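Siderophore enterobactin esterase (Emericella nidulans, PDB 6GUO) hydrolyses the ester bonds of the bacterial xenosiderophore enterobactin, allowing iron to be released inside the fungal cell. Local coordinates at residues Glu240-Lys243 against Arg244-Arg247; His164-Gly167 against Gly168-Ala171; Arg143-Val146 against Glu147-Phe151. One frame throughout, in Å; residues are numbered along the deposited sequence. Where two conformers were deposited one is given.

Contact 1: residues Glu240-Lys243 against Arg244-Arg247; sequences EMFK and RRQR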
ATOM      1  N   GLU A 240     -28.140  -2.531 -13.256  1.00 27.33           N
ATOM      2  CA  GLU A 240     -28.163  -3.933 -12.849  1.00 29.13           C
ATOM      3  C   GLU A 240     -26.861  -4.399 -12.224  1.00 27.94           C
ATOM      4  O   GLU A 240     -26.897  -5.182 -11.279  1.00 27.12           O
ATOM      5  CB  GLU A 240     -28.559  -4.854 -14.013  1.00 31.49           C
ATOM      6  CG  GLU A 240     -29.993  -4.670 -14.499  1.00 30.42           C
ATOM      7  CD  GLU A 240     -30.998  -4.485 -13.364  1.00 19.89           C
ATOM      8  OE1 GLU A 240     -31.188  -5.442 -12.591  1.00 25.91           O
ATOM      9  OE2 GLU A 240     -31.581  -3.370 -13.256  1.00 33.64           O
ATOM     10  N   MET A 241     -25.722  -3.917 -12.723  1.00 26.92           N
ATOM     11  CA  MET A 241     -24.439  -4.273 -12.116  1.00 27.72           C
ATOM     12  C   MET A 241     -24.323  -3.712 -10.696  1.00 23.19           C
ATOM     13  O   MET A 241     -23.817  -4.397  -9.816  1.00 22.84           O
ATOM     14  CB  MET A 241     -23.248  -3.854 -12.990  1.00 30.75           C
ATOM     15  CG  MET A 241     -23.087  -4.685 -14.263  1.00 35.47           C
ATOM     16  SD  MET A 241     -22.756  -6.445 -14.013  1.00 42.38           S
ATOM     17  CE  MET A 241     -23.125  -7.085 -15.647  1.00 44.37           C
ATOM     18  N   PHE A 242     -24.823  -2.497 -10.468  1.00 20.76           N
ATOM     19  CA  PHE A 242     -24.890  -1.938  -9.113  1.00 20.60           C
ATOM     20  C   PHE A 242     -25.835  -2.732  -8.201  1.00 21.14           C
ATOM     21  O   PHE A 242     -25.504  -3.007  -7.046  1.00 20.37           O
ATOM     22  CB  PHE A 242     -25.311  -0.462  -9.136  1.00 20.24           C
ATOM     23  CG  PHE A 242     -25.474   0.139  -7.764  1.00 21.18           C
ATOM     24  CD1 PHE A 242     -24.393   0.192  -6.888  1.00 21.23           C
ATOM     25  CD2 PHE A 242     -26.708   0.624  -7.332  1.00 22.51           C
ATOM     26  CE1 PHE A 242     -24.533   0.731  -5.616  1.00 22.60           C
ATOM     27  CE2 PHE A 242     -26.854   1.164  -6.058  1.00 23.74           C
ATOM     28  CZ  PHE A 242     -25.765   1.218  -5.199  1.00 23.52           C
ATOM     29  N   LYS A 243     -27.005  -3.098  -8.717  1.00 22.40           N
ATOM     30  CA  LYS A 243     -27.970  -3.874  -7.929  1.00 23.11           C
ATOM     31  C   LYS A 243     -27.444  -5.268  -7.564  1.00 24.34           C
ATOM     32  O   LYS A 243     -27.724  -5.761  -6.465  1.00 21.94           O
ATOM     33  CB  LYS A 243     -29.319  -3.945  -8.641  1.00 24.54           C
ATOM     34  CG  LYS A 243     -30.013  -2.597  -8.663  1.00 24.44           C
ATOM     35  CD  LYS A 243     -31.229  -2.587  -9.561  1.00 25.23           C
ATOM     36  CE  LYS A 243     -31.789  -1.181  -9.684  1.00 25.77           C
ATOM     37  NZ  LYS A 243     -33.019  -1.159 -10.518  1.00 26.11           N
ATOM     38  N   ARG A 244     -26.670  -5.880  -8.466  1.00 25.81           N
ATOM     39  CA  ARG A 244     -25.937  -7.122  -8.161  1.00 28.45           C
ATOM     40  C   ARG A 244     -25.004  -6.944  -6.964  1.00 25.76           C
ATOM     41  O   ARG A 244     -24.957  -7.802  -6.087  1.00 23.61           O
ATOM     42  CB  ARG A 244     -25.109  -7.600  -9.360  1.00 33.97           C
ATOM     43  CG  ARG A 244     -25.907  -8.274 -10.463  1.00 41.17           C
ATOM     44  CD  ARG A 244     -25.108  -8.313 -11.763  1.00 48.02           C
ATOM     45  NE  ARG A 244     -25.427  -9.472 -12.598  1.00 55.57           N
ATOM     46  CZ  ARG A 244     -26.567  -9.660 -13.268  1.00 61.41           C
ATOM     47  NH1 ARG A 244     -27.564  -8.772 -13.218  1.00 62.44           N
ATOM     48  NH2 ARG A 244     -26.720 -10.765 -13.995  1.00 65.96           N
ATOM     49  N   ARG A 245     -24.267  -5.833  -6.941  1.00 24.71           N
ATOM     50  CA  ARG A 245     -23.375  -5.520  -5.820  1.00 23.80           C
ATOM     51  C   ARG A 245     -24.158  -5.294  -4.522  1.00 22.58           C
ATOM     52  O   ARG A 245     -23.724  -5.733  -3.458  1.00 22.10           O
ATOM     53  CB  ARG A 245     -22.459  -4.325  -6.136  1.00 24.08           C
ATOM     54  CG  ARG A 245     -21.491  -4.594  -7.282  1.00 24.82           C
ATOM     55  CD  ARG A 245     -20.274  -3.685  -7.274  1.00 24.10           C
ATOM     56  NE  ARG A 245     -20.618  -2.257  -7.364  1.00 22.97           N
ATOM     57  CZ  ARG A 245     -20.455  -1.342  -6.401  1.00 23.00           C
ATOM     58  NH1 ARG A 245     -19.956  -1.653  -5.203  1.00 24.46           N
ATOM     59  NH2 ARG A 245     -20.798  -0.078  -6.643  1.00 22.44           N
ATOM     60  N   GLN A 246     -25.311  -4.629  -4.612  1.00 22.37           N
ATOM     61  CA  GLN A 246     -26.203  -4.472  -3.453  1.00 22.31           C
ATOM     62  C   GLN A 246     -26.683  -5.808  -2.901  1.00 22.72           C
ATOM     63  O   GLN A 246     -26.707  -6.001  -1.682  1.00 22.84           O
ATOM     64  CB  GLN A 246     -27.420  -3.616  -3.795  1.00 22.36           C
ATOM     65  CG  GLN A 246     -27.105  -2.147  -3.982  1.00 22.81           C
ATOM     66  CD  GLN A 246     -28.356  -1.328  -4.205  1.00 23.95           C
ATOM     67  OE1 GLN A 246     -29.124  -1.592  -5.130  1.00 24.62           O
ATOM     68  NE2 GLN A 246     -28.571  -0.329  -3.360  1.00 24.59           N
ATOM     69  N   ARG A 247     -27.063  -6.716  -3.800  1.00 23.45           N
ATOM     70  CA  ARG A 247     -27.515  -8.055  -3.415  1.00 25.27           C
ATOM     71  C   ARG A 247     -26.424  -8.802  -2.656  1.00 24.68           C
ATOM     72  O   ARG A 247     -26.656  -9.285  -1.546  1.00 24.61           O
ATOM     73  CB  ARG A 247     -27.940  -8.865  -4.648  1.00 27.88           C
ATOM     74  CG  ARG A 247     -28.466 -10.260  -4.332  1.00 31.13           C
ATOM     75  CD  ARG A 247     -28.827 -11.026  -5.592  1.00 35.02           C
ATOM     76  NE  ARG A 247     -29.311 -12.372  -5.277  1.00 38.66           N
ATOM     77  CZ  ARG A 247     -29.890 -13.210  -6.139  1.00 41.66           C
ATOM     78  NH1 ARG A 247     -30.080 -12.872  -7.415  1.00 43.43           N
ATOM     79  NH2 ARG A 247     -30.283 -14.410  -5.718  1.00 43.17           N
TER
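Gln246 lays its side chain over one face of the Phe242 ring, amide and ring planes 27° apart and stacked. The methylene Gln246 CG makes a CH-pi contact, 4.0 Å from the centroid of the Phe242 ring and shifted toward the rim, and farther out Gln246 CD comes within 3.4 Å of Phe242 CE2. What carries Gln246 back up the helix is its first torsion, with CG opposite the carbonyl carbon (chi1 -72°) and an extended chain beyond. Arg245 meets the same ring differently: its side chain crosses that of Phe242 at about a right angle and brings NH2 to the ring's edge, 3.6 Å from Phe242 CD1. That guanidinium is steered from the preceding loop, by a salt bridge to Glu237 and a hydrogen bond to Val232 O. On another side of the helix Met241 and Arg244 run alongside each other, with Met241 SD 3.8 Å from Arg244 CD. Lys243 NZ and Glu240 OE2 form a long salt bridge. Four successive backbone bonds, from Arg244 N to Glu240 O (2.9 Å) through Arg247 N to Lys243 O, make the i to i+4 ladder of a regular alpha-helix, here the first turns of the surface helix 239-252.

Contact 2: residues His164-Gly167 against Gly168-Ala171; sequences HSYG and GLFA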
ATOM      1  N   HIS A 164      -6.833 -11.319   3.586  1.00 15.40           N
ATOM      2  CA  HIS A 164      -8.001 -10.530   3.198  1.00 16.11           C
ATOM      3  C   HIS A 164      -9.049 -11.425   2.531  1.00 16.09           C
ATOM      4  O   HIS A 164      -8.695 -12.328   1.774  1.00 16.62           O
ATOM      5  CB  HIS A 164      -7.595  -9.405   2.243  1.00 16.49           C
ATOM      6  CG  HIS A 164      -8.752  -8.632   1.685  1.00 16.87           C
ATOM      7  ND1 HIS A 164      -9.363  -8.961   0.497  1.00 17.63           N
ATOM      8  CD2 HIS A 164      -9.397  -7.534   2.148  1.00 16.95           C
ATOM      9  CE1 HIS A 164     -10.340  -8.104   0.257  1.00 17.21           C
ATOM     10  NE2 HIS A 164     -10.380  -7.230   1.242  1.00 17.27           N
ATOM     11  N   SER A 165     -10.327 -11.156   2.826  1.00 15.88           N
ATOM     12  CA  SER A 165     -11.468 -11.897   2.261  0.60 16.05           C
ATOM     13  C   SER A 165     -11.399 -13.380   2.674  1.00 15.96           C
ATOM     14  O   SER A 165     -11.416 -13.659   3.875  1.00 15.39           O
ATOM     15  CB  SER A 165     -11.634 -11.644   0.744  0.60 17.30           C
ATOM     16  OG  SER A 165     -10.596 -12.182  -0.050  0.60 15.76           O
ATOM     17  N   TYR A 166     -11.313 -14.330   1.737  1.00 15.86           N
ATOM     18  CA  TYR A 166     -11.051 -15.722   2.145  1.00 16.28           C
ATOM     19  C   TYR A 166      -9.781 -15.845   2.991  1.00 15.98           C
ATOM     20  O   TYR A 166      -9.722 -16.688   3.885  1.00 15.95           O
ATOM     21  CB  TYR A 166     -10.965 -16.670   0.942  1.00 18.09           C
ATOM     22  CG  TYR A 166     -12.285 -17.112   0.341  1.00 19.75           C
ATOM     23  CD1 TYR A 166     -13.519 -16.785   0.926  1.00 21.38           C
ATOM     24  CD2 TYR A 166     -12.300 -17.904  -0.800  1.00 20.75           C
ATOM     25  CE1 TYR A 166     -14.709 -17.209   0.371  1.00 23.01           C
ATOM     26  CE2 TYR A 166     -13.491 -18.333  -1.360  1.00 22.32           C
ATOM     27  CZ  TYR A 166     -14.690 -17.985  -0.768  1.00 23.50           C
ATOM     28  OH  TYR A 166     -15.879 -18.396  -1.311  1.00 26.46           O
ATOM     29  N   GLY A 167      -8.778 -15.010   2.707  1.00 15.42           N
ATOM     30  CA  GLY A 167      -7.588 -14.911   3.551  1.00 15.77           C
ATOM     31  C   GLY A 167      -7.892 -14.549   4.999  1.00 15.50           C
ATOM     32  O   GLY A 167      -7.266 -15.074   5.919  1.00 15.28           O
ATOM     33  N   GLY A 168      -8.849 -13.646   5.203  1.00 15.93           N
ATOM     34  CA  GLY A 168      -9.291 -13.259   6.540  1.00 16.23           C
ATOM     35  C   GLY A 168     -10.031 -14.392   7.229  1.00 16.35           C
ATOM     36  O   GLY A 168      -9.854 -14.623   8.426  1.00 15.95           O
ATOM     37  N   LEU A 169     -10.867 -15.095   6.467  1.00 16.23           N
ATOM     38  CA  LEU A 169     -11.529 -16.306   6.953  1.00 17.23           C
ATOM     39  C   LEU A 169     -10.490 -17.326   7.421  1.00 17.28           C
ATOM     40  O   LEU A 169     -10.625 -17.903   8.506  1.00 18.35           O
ATOM     41  CB  LEU A 169     -12.420 -16.904   5.855  1.00 18.70           C
ATOM     42  CG  LEU A 169     -13.131 -18.229   6.151  1.00 20.51           C
ATOM     43  CD1 LEU A 169     -14.130 -18.057   7.279  1.00 21.13           C
ATOM     44  CD2 LEU A 169     -13.810 -18.754   4.897  1.00 21.42           C
ATOM     45  N   PHE A 170      -9.460 -17.523   6.596  1.00 16.22           N
ATOM     46  CA  PHE A 170      -8.335 -18.407   6.903  1.00 16.65           C
ATOM     47  C   PHE A 170      -7.623 -18.006   8.196  1.00 15.70           C
ATOM     48  O   PHE A 170      -7.358 -18.855   9.040  1.00 15.71           O
ATOM     49  CB  PHE A 170      -7.350 -18.434   5.727  1.00 16.88           C
ATOM     50  CG  PHE A 170      -6.146 -19.301   5.954  1.00 17.24           C
ATOM     51  CD1 PHE A 170      -6.220 -20.682   5.757  1.00 17.94           C
ATOM     52  CD2 PHE A 170      -4.936 -18.747   6.358  1.00 18.01           C
ATOM     53  CE1 PHE A 170      -5.110 -21.485   5.966  1.00 18.46           C
ATOM     54  CE2 PHE A 170      -3.822 -19.550   6.569  1.00 17.98           C
ATOM     55  CZ  PHE A 170      -3.911 -20.924   6.374  1.00 18.30           C
ATOM     56  N   ALA A 171      -7.326 -16.715   8.339  1.00 16.17           N
ATOM     57  CA  ALA A 171      -6.728 -16.177   9.564  1.00 16.46           C
ATOM     58  C   ALA A 171      -7.576 -16.470  10.805  1.00 16.59           C
ATOM     59  O   ALA A 171      -7.043 -16.900  11.838  1.00 17.31           O
ATOM     60  CB  ALA A 171      -6.487 -14.682   9.430  1.00 16.41           C
TER
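His164 and Gly168 come together through their backbones, the chain folding back so that the two N atoms lie 3.5 Å apart, both donors and not bonded to each other. His164 ends strand 156-164, and its ring meets that of His284. Ser165 comes next with phi/psi of 62°/-120°, the strained conformation of a tight strand-to-helix turn. Its carbonyl O takes Leu169 N at 3.0 Å, nearly along the C=O axis, and a weak bond from Gly168 N. Ser165 sits at the N-cap position, but its side chain makes no capping bond: in one of its two conformers, Ser165 OG bonds back to His164 O at 2.6 Å, approaching from above the carbonyl plane, with Arg102 NH1 as a second partner. Tyr166 opens helix 166-177; its O accepts Phe170 N at 2.8 Å. The Tyr166 ring only grazes Leu169, with Tyr166 CD1 4.4 Å from Leu169 CD2, and its OH is held by Glu126. Gly167 O receives Ala171 N at 2.9 Å and also faces the edge of the Phe170 ring. With Gly163 this makes a GxSxG sequence in an alpha/beta-hydrolase, consistent with a nucleophile elbow: Ser165 would be the probable nucleophile, its hydroxyl raised on the turn near the helix N-terminus, whose dipole could stabilise developing negative charge.

Contact 3: residues Arg143-Val146 against Glu147-Phe151; sequences RPFV and ELKVF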
ATOM      1  N   ARG A 143       7.462 -22.080   7.066  1.00 16.49           N
ATOM      2  CA  ARG A 143       8.047 -21.378   8.202  1.00 18.39           C
ATOM      3  C   ARG A 143       9.422 -21.922   8.629  1.00 16.97           C
ATOM      4  O   ARG A 143      10.352 -21.143   8.813  1.00 15.03           O
ATOM      5  CB  ARG A 143       7.051 -21.339   9.352  1.00 20.98           C
ATOM      6  CG  ARG A 143       7.562 -20.700  10.618  1.00 23.93           C
ATOM      7  CD  ARG A 143       6.375 -20.190  11.403  1.00 27.26           C
ATOM      8  NE  ARG A 143       6.737 -19.849  12.761  1.00 30.68           N
ATOM      9  CZ  ARG A 143       5.873 -19.452  13.691  1.00 35.29           C
ATOM     10  NH1 ARG A 143       6.320 -19.172  14.911  1.00 37.56           N
ATOM     11  NH2 ARG A 143       4.571 -19.326  13.411  1.00 38.02           N
ATOM     12  N   PRO A 144       9.566 -23.255   8.754  1.00 16.78           N
ATOM     13  CA  PRO A 144      10.894 -23.788   9.064  1.00 17.06           C
ATOM     14  C   PRO A 144      11.935 -23.558   7.973  1.00 16.13           C
ATOM     15  O   PRO A 144      13.098 -23.361   8.294  1.00 18.04           O
ATOM     16  CB  PRO A 144      10.632 -25.287   9.279  1.00 17.32           C
ATOM     17  CG  PRO A 144       9.206 -25.345   9.712  1.00 17.35           C
ATOM     18  CD  PRO A 144       8.537 -24.302   8.862  1.00 17.38           C
ATOM     19  N   PHE A 145      11.531 -23.571   6.706  1.00 15.96           N
ATOM     20  CA  PHE A 145      12.444 -23.221   5.621  1.00 17.10           C
ATOM     21  C   PHE A 145      12.984 -21.799   5.800  1.00 16.60           C
ATOM     22  O   PHE A 145      14.192 -21.574   5.722  1.00 17.15           O
ATOM     23  CB  PHE A 145      11.765 -23.372   4.256  1.00 18.83           C
ATOM     24  CG  PHE A 145      12.580 -22.834   3.115  1.00 20.67           C
ATOM     25  CD1 PHE A 145      13.660 -23.558   2.620  1.00 22.67           C
ATOM     26  CD2 PHE A 145      12.273 -21.602   2.533  1.00 21.53           C
ATOM     27  CE1 PHE A 145      14.420 -23.067   1.567  1.00 23.51           C
ATOM     28  CE2 PHE A 145      13.033 -21.106   1.483  1.00 22.64           C
ATOM     29  CZ  PHE A 145      14.106 -21.842   0.998  1.00 23.19           C
ATOM     30  N   VAL A 146      12.091 -20.852   6.070  1.00 15.51           N
ATOM     31  CA  VAL A 146      12.496 -19.455   6.252  1.00 16.24           C
ATOM     32  C   VAL A 146      13.390 -19.296   7.490  1.00 16.65           C
ATOM     33  O   VAL A 146      14.453 -18.663   7.422  1.00 17.22           O
ATOM     34  CB  VAL A 146      11.264 -18.520   6.316  1.00 16.85           C
ATOM     35  CG1 VAL A 146      11.667 -17.094   6.682  1.00 18.01           C
ATOM     36  CG2 VAL A 146      10.536 -18.532   4.978  1.00 17.29           C
ATOM     37  N   GLU A 147      12.980 -19.902   8.600  1.00 16.90           N
ATOM     38  CA  GLU A 147      13.693 -19.752   9.871  1.00 18.32           C
ATOM     39  C   GLU A 147      15.013 -20.532   9.930  1.00 18.45           C
ATOM     40  O   GLU A 147      16.012 -20.001  10.406  1.00 18.63           O
ATOM     41  CB  GLU A 147      12.792 -20.138  11.048  1.00 20.27           C
ATOM     42  CG  GLU A 147      11.645 -19.159  11.286  1.00 21.59           C
ATOM     43  CD  GLU A 147      10.905 -19.378  12.600  1.00 23.55           C
ATOM     44  OE1 GLU A 147      11.345 -20.212  13.421  1.00 27.22           O
ATOM     45  OE2 GLU A 147       9.871 -18.707  12.819  1.00 23.04           O
ATOM     46  N   LEU A 148      15.014 -21.773   9.439  1.00 17.97           N
ATOM     47  CA  LEU A 148      16.169 -22.668   9.587  1.00 18.91           C
ATOM     48  C   LEU A 148      17.117 -22.698   8.384  1.00 18.97           C
ATOM     49  O   LEU A 148      18.300 -22.994   8.564  1.00 20.00           O
ATOM     50  CB  LEU A 148      15.703 -24.089   9.925  1.00 19.63           C
ATOM     51  CG  LEU A 148      14.702 -24.241  11.080  1.00 21.78           C
ATOM     52  CD1 LEU A 148      14.535 -25.711  11.438  1.00 21.05           C
ATOM     53  CD2 LEU A 148      15.095 -23.449  12.320  1.00 24.09           C
ATOM     54  N   LYS A 149      16.618 -22.410   7.178  1.00 18.11           N
ATOM     55  CA  LYS A 149      17.456 -22.404   5.964  1.00 20.17           C
ATOM     56  C   LYS A 149      17.803 -21.000   5.456  1.00 19.42           C
ATOM     57  O   LYS A 149      18.962 -20.730   5.132  1.00 20.69           O
ATOM     58  CB  LYS A 149      16.807 -23.216   4.836  1.00 21.59           C
ATOM     59  CG  LYS A 149      16.690 -24.711   5.112  1.00 23.48           C
ATOM     60  CD  LYS A 149      18.050 -25.397   5.121  1.00 26.42           C
ATOM     61  CE  LYS A 149      17.974 -26.831   4.628  1.00 30.51           C
ATOM     62  NZ  LYS A 149      17.783 -26.916   3.151  1.00 34.33           N
ATOM     63  N   VAL A 150      16.813 -20.114   5.384  1.00 17.51           N
ATOM     64  CA  VAL A 150      17.021 -18.771   4.839  1.00 17.43           C
ATOM     65  C   VAL A 150      17.686 -17.849   5.866  1.00 17.48           C
ATOM     66  O   VAL A 150      18.671 -17.178   5.539  1.00 17.72           O
ATOM     67  CB  VAL A 150      15.712 -18.163   4.289  1.00 16.95           C
ATOM     68  CG1 VAL A 150      15.943 -16.780   3.690  1.00 16.73           C
ATOM     69  CG2 VAL A 150      15.114 -19.089   3.235  1.00 17.34           C
ATOM     70  N   PHE A 151      17.161 -17.833   7.092  1.00 17.01           N
ATOM     71  CA  PHE A 151      17.649 -16.940   8.153  1.00 17.40           C
ATOM     72  C   PHE A 151      18.045 -17.684   9.443  1.00 18.92           C
ATOM     73  O   PHE A 151      17.561 -17.333  10.522  1.00 17.98           O
ATOM     74  CB  PHE A 151      16.580 -15.885   8.476  1.00 16.82           C
ATOM     75  CG  PHE A 151      16.195 -15.024   7.302  1.00 17.41           C
ATOM     76  CD1 PHE A 151      17.095 -14.101   6.783  1.00 17.34           C
ATOM     77  CD2 PHE A 151      14.931 -15.128   6.725  1.00 16.94           C
ATOM     78  CE1 PHE A 151      16.745 -13.301   5.704  1.00 17.86           C
ATOM     79  CE2 PHE A 151      14.577 -14.332   5.644  1.00 17.07           C
ATOM     80  CZ  PHE A 151      15.489 -13.420   5.136  1.00 17.01           C
TER
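Phe145 lies obliquely across Val150, its ring carbon CE2 3.4 Å from Val150 CG2, and it also touches Lys149, CD1 reaching CB at 3.9 Å as the two side chains cross at about a right angle. The ring is carried out beside the carbonyl carbon (chi1 171°), toward the following turn. Beyond the helix it meets Trp21 edge-to-face and stacks on Phe7 of the second subunit, so this position belongs to the dimer contact. Val146 and Phe151 run alongside each other, Val146 CG1 standing in the plane of the Phe151 ring at its edge, 3.8 Å from CD2; Val150 CG1 sits over one face of that ring. Both Val146 and Phe151 are buried, facing strand 83-90. Arg143 and Glu147 also run side by side, and Arg143 NE gives Glu147 OE2 a weak, bent hydrogen bond of 3.3 Å within a salt bridge, guanidinium and carboxylate planes 50° apart. The backbone starts regularly, with Glu147 N on Arg143 O and Leu148 N on Pro144 O. Then Phe145 O accepts twice, from Lys149 N well above its carbonyl plane and from Val150 N, both at 3.0 Å. Phe151 N reaches Val146 O at 2.9 Å, again five residues back. Such i to i+5 bonds define a pi-type turn, here the widened C-terminal end of helix 131-150 before the chain leads to strand 156-164.

How the contacts relate
Along the chain contact 3 comes first, then contact 2, then contact 1. Contact 3 ends helix 131-150, which leads into strand 156-164; contact 2 takes over where that strand passes into helix 166-177. Strand 156-164 thus links the two, whose centres lie about 24 Å apart. Contact 1 opens helix 239-252, past strand 219-225 of the same mixed sheet, with its centre about 23 Å from that of contact 2 and about 46 Å from that of contact 3, on the opposite side of the chain's centre from the latter. None touches another. The buried probable nucleophile turn thus lies centrally in the alpha/beta-hydrolase fold, with a subunit-contacting helix end and a surface helix farther out.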